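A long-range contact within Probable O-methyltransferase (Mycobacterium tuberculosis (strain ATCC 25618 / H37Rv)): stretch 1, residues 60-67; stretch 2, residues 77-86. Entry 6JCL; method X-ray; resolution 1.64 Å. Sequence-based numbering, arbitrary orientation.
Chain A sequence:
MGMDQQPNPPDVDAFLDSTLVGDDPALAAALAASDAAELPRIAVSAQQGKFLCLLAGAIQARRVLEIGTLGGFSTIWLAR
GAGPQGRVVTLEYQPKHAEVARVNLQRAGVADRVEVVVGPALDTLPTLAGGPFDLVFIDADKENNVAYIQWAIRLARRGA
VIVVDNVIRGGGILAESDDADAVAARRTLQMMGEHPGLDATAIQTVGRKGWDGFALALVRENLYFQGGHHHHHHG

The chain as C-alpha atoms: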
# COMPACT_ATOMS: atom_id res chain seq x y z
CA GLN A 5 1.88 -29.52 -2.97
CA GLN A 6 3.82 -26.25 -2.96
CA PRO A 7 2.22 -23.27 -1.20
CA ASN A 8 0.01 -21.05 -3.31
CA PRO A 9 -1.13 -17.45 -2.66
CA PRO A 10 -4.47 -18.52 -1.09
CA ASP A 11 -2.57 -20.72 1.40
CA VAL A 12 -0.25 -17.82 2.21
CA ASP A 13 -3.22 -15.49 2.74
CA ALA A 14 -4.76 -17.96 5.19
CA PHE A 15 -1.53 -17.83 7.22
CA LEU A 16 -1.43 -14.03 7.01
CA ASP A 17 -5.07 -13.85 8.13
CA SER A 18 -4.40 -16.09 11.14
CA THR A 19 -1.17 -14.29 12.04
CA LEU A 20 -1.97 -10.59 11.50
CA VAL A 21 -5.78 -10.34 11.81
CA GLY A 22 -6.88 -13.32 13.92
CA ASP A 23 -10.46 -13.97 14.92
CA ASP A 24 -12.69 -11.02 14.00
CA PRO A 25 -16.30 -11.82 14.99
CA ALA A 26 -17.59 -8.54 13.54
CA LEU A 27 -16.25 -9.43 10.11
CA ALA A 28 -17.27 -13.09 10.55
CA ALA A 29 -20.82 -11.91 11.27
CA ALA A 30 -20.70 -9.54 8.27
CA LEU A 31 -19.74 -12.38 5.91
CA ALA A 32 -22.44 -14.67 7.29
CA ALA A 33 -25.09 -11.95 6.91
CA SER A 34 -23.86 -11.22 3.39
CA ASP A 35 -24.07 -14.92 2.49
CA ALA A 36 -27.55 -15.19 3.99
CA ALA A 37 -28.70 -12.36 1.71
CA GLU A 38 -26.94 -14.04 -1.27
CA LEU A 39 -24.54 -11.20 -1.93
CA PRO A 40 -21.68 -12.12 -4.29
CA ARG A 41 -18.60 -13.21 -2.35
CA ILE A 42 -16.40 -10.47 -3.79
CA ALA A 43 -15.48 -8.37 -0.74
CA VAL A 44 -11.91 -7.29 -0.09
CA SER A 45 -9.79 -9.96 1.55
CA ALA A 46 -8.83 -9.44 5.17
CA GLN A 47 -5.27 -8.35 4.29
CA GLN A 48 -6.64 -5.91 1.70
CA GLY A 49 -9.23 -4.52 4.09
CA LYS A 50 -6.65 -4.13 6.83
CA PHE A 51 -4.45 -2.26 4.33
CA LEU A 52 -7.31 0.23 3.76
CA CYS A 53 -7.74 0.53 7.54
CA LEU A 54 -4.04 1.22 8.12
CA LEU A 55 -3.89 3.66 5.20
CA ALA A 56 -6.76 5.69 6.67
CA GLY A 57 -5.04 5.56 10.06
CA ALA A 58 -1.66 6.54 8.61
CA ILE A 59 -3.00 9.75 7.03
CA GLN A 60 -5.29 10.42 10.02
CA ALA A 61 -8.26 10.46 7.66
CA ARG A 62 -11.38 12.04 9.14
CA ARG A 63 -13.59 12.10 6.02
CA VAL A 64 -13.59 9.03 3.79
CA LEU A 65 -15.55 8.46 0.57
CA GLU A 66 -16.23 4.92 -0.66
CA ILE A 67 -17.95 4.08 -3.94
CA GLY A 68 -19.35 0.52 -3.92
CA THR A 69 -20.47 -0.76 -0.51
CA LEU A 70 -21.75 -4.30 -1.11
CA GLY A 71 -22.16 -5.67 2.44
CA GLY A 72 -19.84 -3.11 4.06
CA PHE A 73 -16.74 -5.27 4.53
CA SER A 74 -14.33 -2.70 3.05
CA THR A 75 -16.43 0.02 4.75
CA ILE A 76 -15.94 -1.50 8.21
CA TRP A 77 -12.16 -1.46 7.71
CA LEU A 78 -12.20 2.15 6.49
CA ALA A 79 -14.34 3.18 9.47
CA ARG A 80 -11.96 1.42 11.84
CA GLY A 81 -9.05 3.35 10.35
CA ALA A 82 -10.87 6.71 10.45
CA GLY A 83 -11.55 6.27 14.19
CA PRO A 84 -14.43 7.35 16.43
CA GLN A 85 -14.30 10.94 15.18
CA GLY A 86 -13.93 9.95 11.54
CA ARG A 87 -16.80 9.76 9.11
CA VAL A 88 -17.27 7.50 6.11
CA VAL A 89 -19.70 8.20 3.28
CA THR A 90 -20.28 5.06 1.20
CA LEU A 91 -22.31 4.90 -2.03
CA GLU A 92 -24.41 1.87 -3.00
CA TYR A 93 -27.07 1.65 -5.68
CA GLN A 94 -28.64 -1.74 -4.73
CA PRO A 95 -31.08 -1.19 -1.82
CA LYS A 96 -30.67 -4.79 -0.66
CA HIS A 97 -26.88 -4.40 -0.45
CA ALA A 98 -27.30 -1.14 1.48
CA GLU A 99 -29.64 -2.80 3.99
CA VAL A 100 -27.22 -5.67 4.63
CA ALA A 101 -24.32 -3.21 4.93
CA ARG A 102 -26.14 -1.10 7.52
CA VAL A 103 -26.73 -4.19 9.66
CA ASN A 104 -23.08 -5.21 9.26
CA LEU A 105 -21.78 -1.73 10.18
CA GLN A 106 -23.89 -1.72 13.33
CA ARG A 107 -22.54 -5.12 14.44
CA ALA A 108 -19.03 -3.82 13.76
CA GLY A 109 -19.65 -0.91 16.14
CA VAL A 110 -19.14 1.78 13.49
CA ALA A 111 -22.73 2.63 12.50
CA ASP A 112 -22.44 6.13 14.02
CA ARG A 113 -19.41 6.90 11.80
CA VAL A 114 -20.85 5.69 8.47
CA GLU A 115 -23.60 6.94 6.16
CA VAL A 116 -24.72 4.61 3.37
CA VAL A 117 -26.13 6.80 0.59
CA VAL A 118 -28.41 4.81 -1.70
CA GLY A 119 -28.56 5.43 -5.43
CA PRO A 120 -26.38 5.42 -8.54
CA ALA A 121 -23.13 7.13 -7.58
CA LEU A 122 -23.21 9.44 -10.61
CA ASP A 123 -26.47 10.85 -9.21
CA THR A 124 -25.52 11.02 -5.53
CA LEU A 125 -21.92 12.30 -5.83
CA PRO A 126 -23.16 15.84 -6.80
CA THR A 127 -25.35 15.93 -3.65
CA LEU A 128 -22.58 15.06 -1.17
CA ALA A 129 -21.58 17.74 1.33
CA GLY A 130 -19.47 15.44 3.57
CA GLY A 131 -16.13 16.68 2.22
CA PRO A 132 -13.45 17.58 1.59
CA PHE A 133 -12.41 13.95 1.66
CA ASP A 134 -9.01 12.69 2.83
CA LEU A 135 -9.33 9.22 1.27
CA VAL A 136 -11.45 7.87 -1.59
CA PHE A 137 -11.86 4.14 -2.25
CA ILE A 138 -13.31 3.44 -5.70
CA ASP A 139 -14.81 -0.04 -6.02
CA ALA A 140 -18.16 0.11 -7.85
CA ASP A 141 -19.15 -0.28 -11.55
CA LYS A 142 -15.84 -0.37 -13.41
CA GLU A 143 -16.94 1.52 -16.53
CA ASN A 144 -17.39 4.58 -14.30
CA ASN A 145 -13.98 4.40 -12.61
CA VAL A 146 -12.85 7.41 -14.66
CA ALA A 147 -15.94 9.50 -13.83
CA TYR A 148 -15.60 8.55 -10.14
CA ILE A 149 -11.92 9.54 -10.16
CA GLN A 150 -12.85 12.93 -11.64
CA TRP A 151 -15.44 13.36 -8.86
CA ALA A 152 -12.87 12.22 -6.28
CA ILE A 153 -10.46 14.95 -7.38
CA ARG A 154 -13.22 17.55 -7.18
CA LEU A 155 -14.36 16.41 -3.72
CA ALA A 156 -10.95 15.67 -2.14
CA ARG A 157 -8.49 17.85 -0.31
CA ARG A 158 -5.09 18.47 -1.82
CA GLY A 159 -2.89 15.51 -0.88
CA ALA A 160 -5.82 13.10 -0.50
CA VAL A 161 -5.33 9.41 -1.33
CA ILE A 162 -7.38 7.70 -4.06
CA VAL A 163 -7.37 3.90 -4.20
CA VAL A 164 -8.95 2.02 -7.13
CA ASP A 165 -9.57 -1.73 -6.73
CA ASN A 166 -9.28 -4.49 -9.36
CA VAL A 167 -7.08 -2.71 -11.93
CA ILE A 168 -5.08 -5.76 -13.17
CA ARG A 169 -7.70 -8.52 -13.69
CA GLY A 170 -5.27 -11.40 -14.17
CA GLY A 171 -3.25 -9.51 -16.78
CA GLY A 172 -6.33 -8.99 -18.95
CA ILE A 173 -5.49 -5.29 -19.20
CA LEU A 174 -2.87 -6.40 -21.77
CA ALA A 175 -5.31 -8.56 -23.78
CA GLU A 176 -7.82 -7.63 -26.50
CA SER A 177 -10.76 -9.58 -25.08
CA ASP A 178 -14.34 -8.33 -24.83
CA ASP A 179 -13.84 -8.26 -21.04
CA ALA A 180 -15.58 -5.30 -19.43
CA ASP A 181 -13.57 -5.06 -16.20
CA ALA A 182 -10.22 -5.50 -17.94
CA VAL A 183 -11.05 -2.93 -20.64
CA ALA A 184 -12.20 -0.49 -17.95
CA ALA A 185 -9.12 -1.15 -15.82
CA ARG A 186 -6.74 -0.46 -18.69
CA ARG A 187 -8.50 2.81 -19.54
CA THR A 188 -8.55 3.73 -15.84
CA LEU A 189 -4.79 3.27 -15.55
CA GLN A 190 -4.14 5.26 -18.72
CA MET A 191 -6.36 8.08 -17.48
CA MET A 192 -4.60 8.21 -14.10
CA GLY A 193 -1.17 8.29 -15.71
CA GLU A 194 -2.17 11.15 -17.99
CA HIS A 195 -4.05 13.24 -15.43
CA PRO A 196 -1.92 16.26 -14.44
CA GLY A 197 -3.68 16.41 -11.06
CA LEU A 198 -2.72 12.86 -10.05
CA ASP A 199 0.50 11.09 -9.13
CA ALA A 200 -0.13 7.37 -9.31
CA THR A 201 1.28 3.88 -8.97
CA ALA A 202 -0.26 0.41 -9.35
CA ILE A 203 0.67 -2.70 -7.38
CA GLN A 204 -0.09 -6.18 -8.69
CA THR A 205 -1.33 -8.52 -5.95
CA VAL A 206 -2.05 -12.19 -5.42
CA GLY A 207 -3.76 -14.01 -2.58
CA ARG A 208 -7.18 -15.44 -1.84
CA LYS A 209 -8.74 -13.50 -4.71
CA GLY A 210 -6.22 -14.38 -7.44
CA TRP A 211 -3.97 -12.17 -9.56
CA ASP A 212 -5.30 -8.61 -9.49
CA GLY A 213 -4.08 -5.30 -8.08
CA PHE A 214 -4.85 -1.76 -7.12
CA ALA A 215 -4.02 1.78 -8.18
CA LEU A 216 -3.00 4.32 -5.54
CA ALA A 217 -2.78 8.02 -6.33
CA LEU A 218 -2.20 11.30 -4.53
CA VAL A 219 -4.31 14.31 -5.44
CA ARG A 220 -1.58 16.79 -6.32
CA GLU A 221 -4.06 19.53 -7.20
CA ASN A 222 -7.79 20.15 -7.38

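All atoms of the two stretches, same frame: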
# COMPACT_ATOMS: atom_id res chain seq x y z
N GLN A 60 -4.36 9.82 9.06
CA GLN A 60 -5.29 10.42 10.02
C GLN A 60 -6.55 10.93 9.33
O GLN A 60 -7.04 12.03 9.60
CB GLN A 60 -4.61 11.53 10.84
CG GLN A 60 -3.55 10.95 11.77
CD GLN A 60 -2.96 12.00 12.70
OE1 GLN A 60 -1.74 12.15 12.77
NE2 GLN A 60 -3.82 12.73 13.41
N ALA A 61 -7.07 10.10 8.42
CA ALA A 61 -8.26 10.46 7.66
C ALA A 61 -9.44 10.69 8.59
O ALA A 61 -9.66 9.91 9.52
CB ALA A 61 -8.60 9.35 6.65
N ARG A 62 -10.16 11.79 8.39
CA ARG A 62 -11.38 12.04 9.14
C ARG A 62 -12.62 12.08 8.26
O ARG A 62 -13.74 12.01 8.80
CB ARG A 62 -11.26 13.33 9.95
CG ARG A 62 -10.34 13.21 11.17
CD ARG A 62 -10.87 12.19 12.19
NE ARG A 62 -10.00 12.01 13.35
CZ ARG A 62 -9.99 12.80 14.42
NH1 ARG A 62 -10.80 13.85 14.50
NH2 ARG A 62 -9.15 12.55 15.43
N ARG A 63 -12.47 12.20 6.94
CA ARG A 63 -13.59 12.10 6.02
C ARG A 63 -13.18 11.17 4.90
O ARG A 63 -12.22 11.45 4.18
CB ARG A 63 -13.97 13.47 5.46
CG ARG A 63 -14.61 14.39 6.49
CD ARG A 63 -14.28 15.84 6.21
NE ARG A 63 -14.40 16.66 7.41
CZ ARG A 63 -15.51 17.29 7.77
NH1 ARG A 63 -15.54 18.01 8.89
NH2 ARG A 63 -16.60 17.19 7.01
N VAL A 64 -13.91 10.07 4.76
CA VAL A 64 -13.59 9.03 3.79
C VAL A 64 -14.79 8.85 2.87
O VAL A 64 -15.94 8.86 3.33
CB VAL A 64 -13.23 7.69 4.47
CG1 VAL A 64 -12.86 6.63 3.42
CG2 VAL A 64 -12.11 7.92 5.48
N LEU A 65 -14.53 8.73 1.57
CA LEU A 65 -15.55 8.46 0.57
C LEU A 65 -15.30 7.08 -0.02
O LEU A 65 -14.17 6.78 -0.43
CB LEU A 65 -15.55 9.52 -0.53
CG LEU A 65 -16.44 9.23 -1.76
CD1 LEU A 65 -17.93 9.17 -1.36
CD2 LEU A 65 -16.21 10.31 -2.81
N GLU A 66 -16.31 6.23 -0.02
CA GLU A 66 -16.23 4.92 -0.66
C GLU A 66 -17.34 4.80 -1.70
O GLU A 66 -18.49 5.20 -1.46
CB GLU A 66 -16.33 3.79 0.35
CG GLU A 66 -16.48 2.41 -0.31
CD GLU A 66 -16.57 1.34 0.75
OE1 GLU A 66 -17.62 1.28 1.42
OE2 GLU A 66 -15.58 0.58 0.93
N ILE A 67 -16.98 4.29 -2.87
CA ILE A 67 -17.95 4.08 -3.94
C ILE A 67 -18.02 2.57 -4.18
O ILE A 67 -17.05 1.97 -4.67
CB ILE A 67 -17.56 4.85 -5.21
CG1 ILE A 67 -17.19 6.30 -4.83
CG2 ILE A 67 -18.72 4.88 -6.19
CD1 ILE A 67 -16.82 7.19 -6.02
N TRP A 77 -13.59 -1.70 7.58
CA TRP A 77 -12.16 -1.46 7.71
C TRP A 77 -11.83 0.03 7.58
O TRP A 77 -11.01 0.56 8.34
CB TRP A 77 -11.42 -2.25 6.64
CG TRP A 77 -11.28 -3.73 6.91
CD1 TRP A 77 -11.85 -4.76 6.20
CD2 TRP A 77 -10.47 -4.35 7.94
NE1 TRP A 77 -11.43 -5.98 6.73
CE2 TRP A 77 -10.58 -5.75 7.77
CE3 TRP A 77 -9.65 -3.84 8.95
CZ2 TRP A 77 -9.91 -6.65 8.60
CZ3 TRP A 77 -8.99 -4.75 9.80
CH2 TRP A 77 -9.14 -6.14 9.61
N LEU A 78 -12.45 0.71 6.62
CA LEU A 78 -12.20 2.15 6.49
C LEU A 78 -12.66 2.89 7.74
O LEU A 78 -11.95 3.77 8.24
CB LEU A 78 -12.93 2.69 5.26
CG LEU A 78 -12.28 2.27 3.95
CD1 LEU A 78 -13.22 2.57 2.78
CD2 LEU A 78 -10.94 2.98 3.79
N ALA A 79 -13.81 2.50 8.29
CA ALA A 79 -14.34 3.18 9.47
C ALA A 79 -13.46 2.92 10.68
O ALA A 79 -13.26 3.80 11.52
CB ALA A 79 -15.78 2.75 9.75
N ARG A 80 -12.91 1.71 10.78
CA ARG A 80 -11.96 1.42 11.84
C ARG A 80 -10.74 2.32 11.74
O ARG A 80 -10.25 2.83 12.76
CB ARG A 80 -11.54 -0.05 11.74
CG ARG A 80 -12.59 -1.01 12.28
CD ARG A 80 -12.21 -2.44 11.89
NE ARG A 80 -13.06 -3.40 12.57
CZ ARG A 80 -12.98 -4.72 12.42
NH1 ARG A 80 -13.80 -5.50 13.10
NH2 ARG A 80 -12.09 -5.25 11.58
N GLY A 81 -10.24 2.53 10.52
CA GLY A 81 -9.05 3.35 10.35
C GLY A 81 -9.31 4.83 10.58
O GLY A 81 -8.43 5.54 11.06
N ALA A 82 -10.51 5.31 10.21
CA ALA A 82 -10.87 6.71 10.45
C ALA A 82 -11.12 7.03 11.93
O ALA A 82 -11.11 8.20 12.30
CB ALA A 82 -12.12 7.07 9.66
N GLY A 83 -11.41 6.03 12.77
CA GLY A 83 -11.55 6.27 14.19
C GLY A 83 -12.91 6.79 14.61
O GLY A 83 -13.78 7.08 13.78
N PRO A 84 -13.10 6.96 15.93
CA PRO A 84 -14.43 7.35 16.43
C PRO A 84 -14.88 8.72 15.97
O PRO A 84 -16.09 8.98 15.88
CB PRO A 84 -14.27 7.30 17.95
CG PRO A 84 -12.97 6.62 18.21
CD PRO A 84 -12.11 6.81 17.00
N GLN A 85 -13.95 9.62 15.68
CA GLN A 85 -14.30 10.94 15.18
C GLN A 85 -14.34 10.99 13.66
O GLN A 85 -14.75 12.02 13.11
CB GLN A 85 -13.36 11.99 15.76
CG GLN A 85 -13.27 11.96 17.30
CD GLN A 85 -14.60 11.65 17.98
OE1 GLN A 85 -15.64 12.25 17.66
NE2 GLN A 85 -14.58 10.71 18.92
N GLY A 86 -13.93 9.94 12.99
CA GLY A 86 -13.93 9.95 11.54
C GLY A 86 -15.30 9.65 10.99
O GLY A 86 -16.19 9.15 11.68

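This is a small packing contact in which a strand packs aliphatic side chains against a nearly antiparallel helix, while the loop before the strand closes on the helix end and the following turn by backbone approaches, with no hydrogen bond crossing between them. The axes of strand 63-67 and helix 77-82 run at 170° and come within 9.4 Å, a spacing filled by side chains from both elements.

Strand alternation sets the first rule: Val-64 and Glu-66 point toward the helix, while Arg-63 and Leu-65 point away. Val-64 makes both of the apolar side-chain contacts. Its CG1 lies 4.1 Å from Leu-78 CD1, and its CG2 lies 4.3 Å from Ala-82 CB, so its two methyls meet successive turns of the helix. Glu-66 also reaches Leu-78, with OE2 3.6 Å from Leu-78 CD1; that buried carboxylate oxygen is hydrogen-bonded elsewhere in the structure, so it need not find a polar partner on the helix.

Toward the helix C-terminus the spacing tightens, and small residues take over. Ala-61 and Ala-82 have CA atoms 5.4 Å apart, and Ala-61 O approaches Ala-82 CA at 3.5 Å in a CA-H...O contact. Gly-83 then leaves the helix with positive phi and opens a type I turn, closed by a 3.0 Å hydrogen bond from Gly-86 N to Gly-83 O. The turn brings the chain back to stretch 1, where Gly-86 CA sits 3.4 Å from Arg-62 O, a second CA-H...O contact. A CB on Gly-86 in this conformation would clash with Ala-82 O, at 2.3 Å.

At the exposed margin, Arg-62 starts sideways but its end comes nearer to stretch 2. Gln-85 CB lies over one face of its guanidinium, 3.4 Å from Arg-62 NH1, adding packing rather than a hydrogen bond.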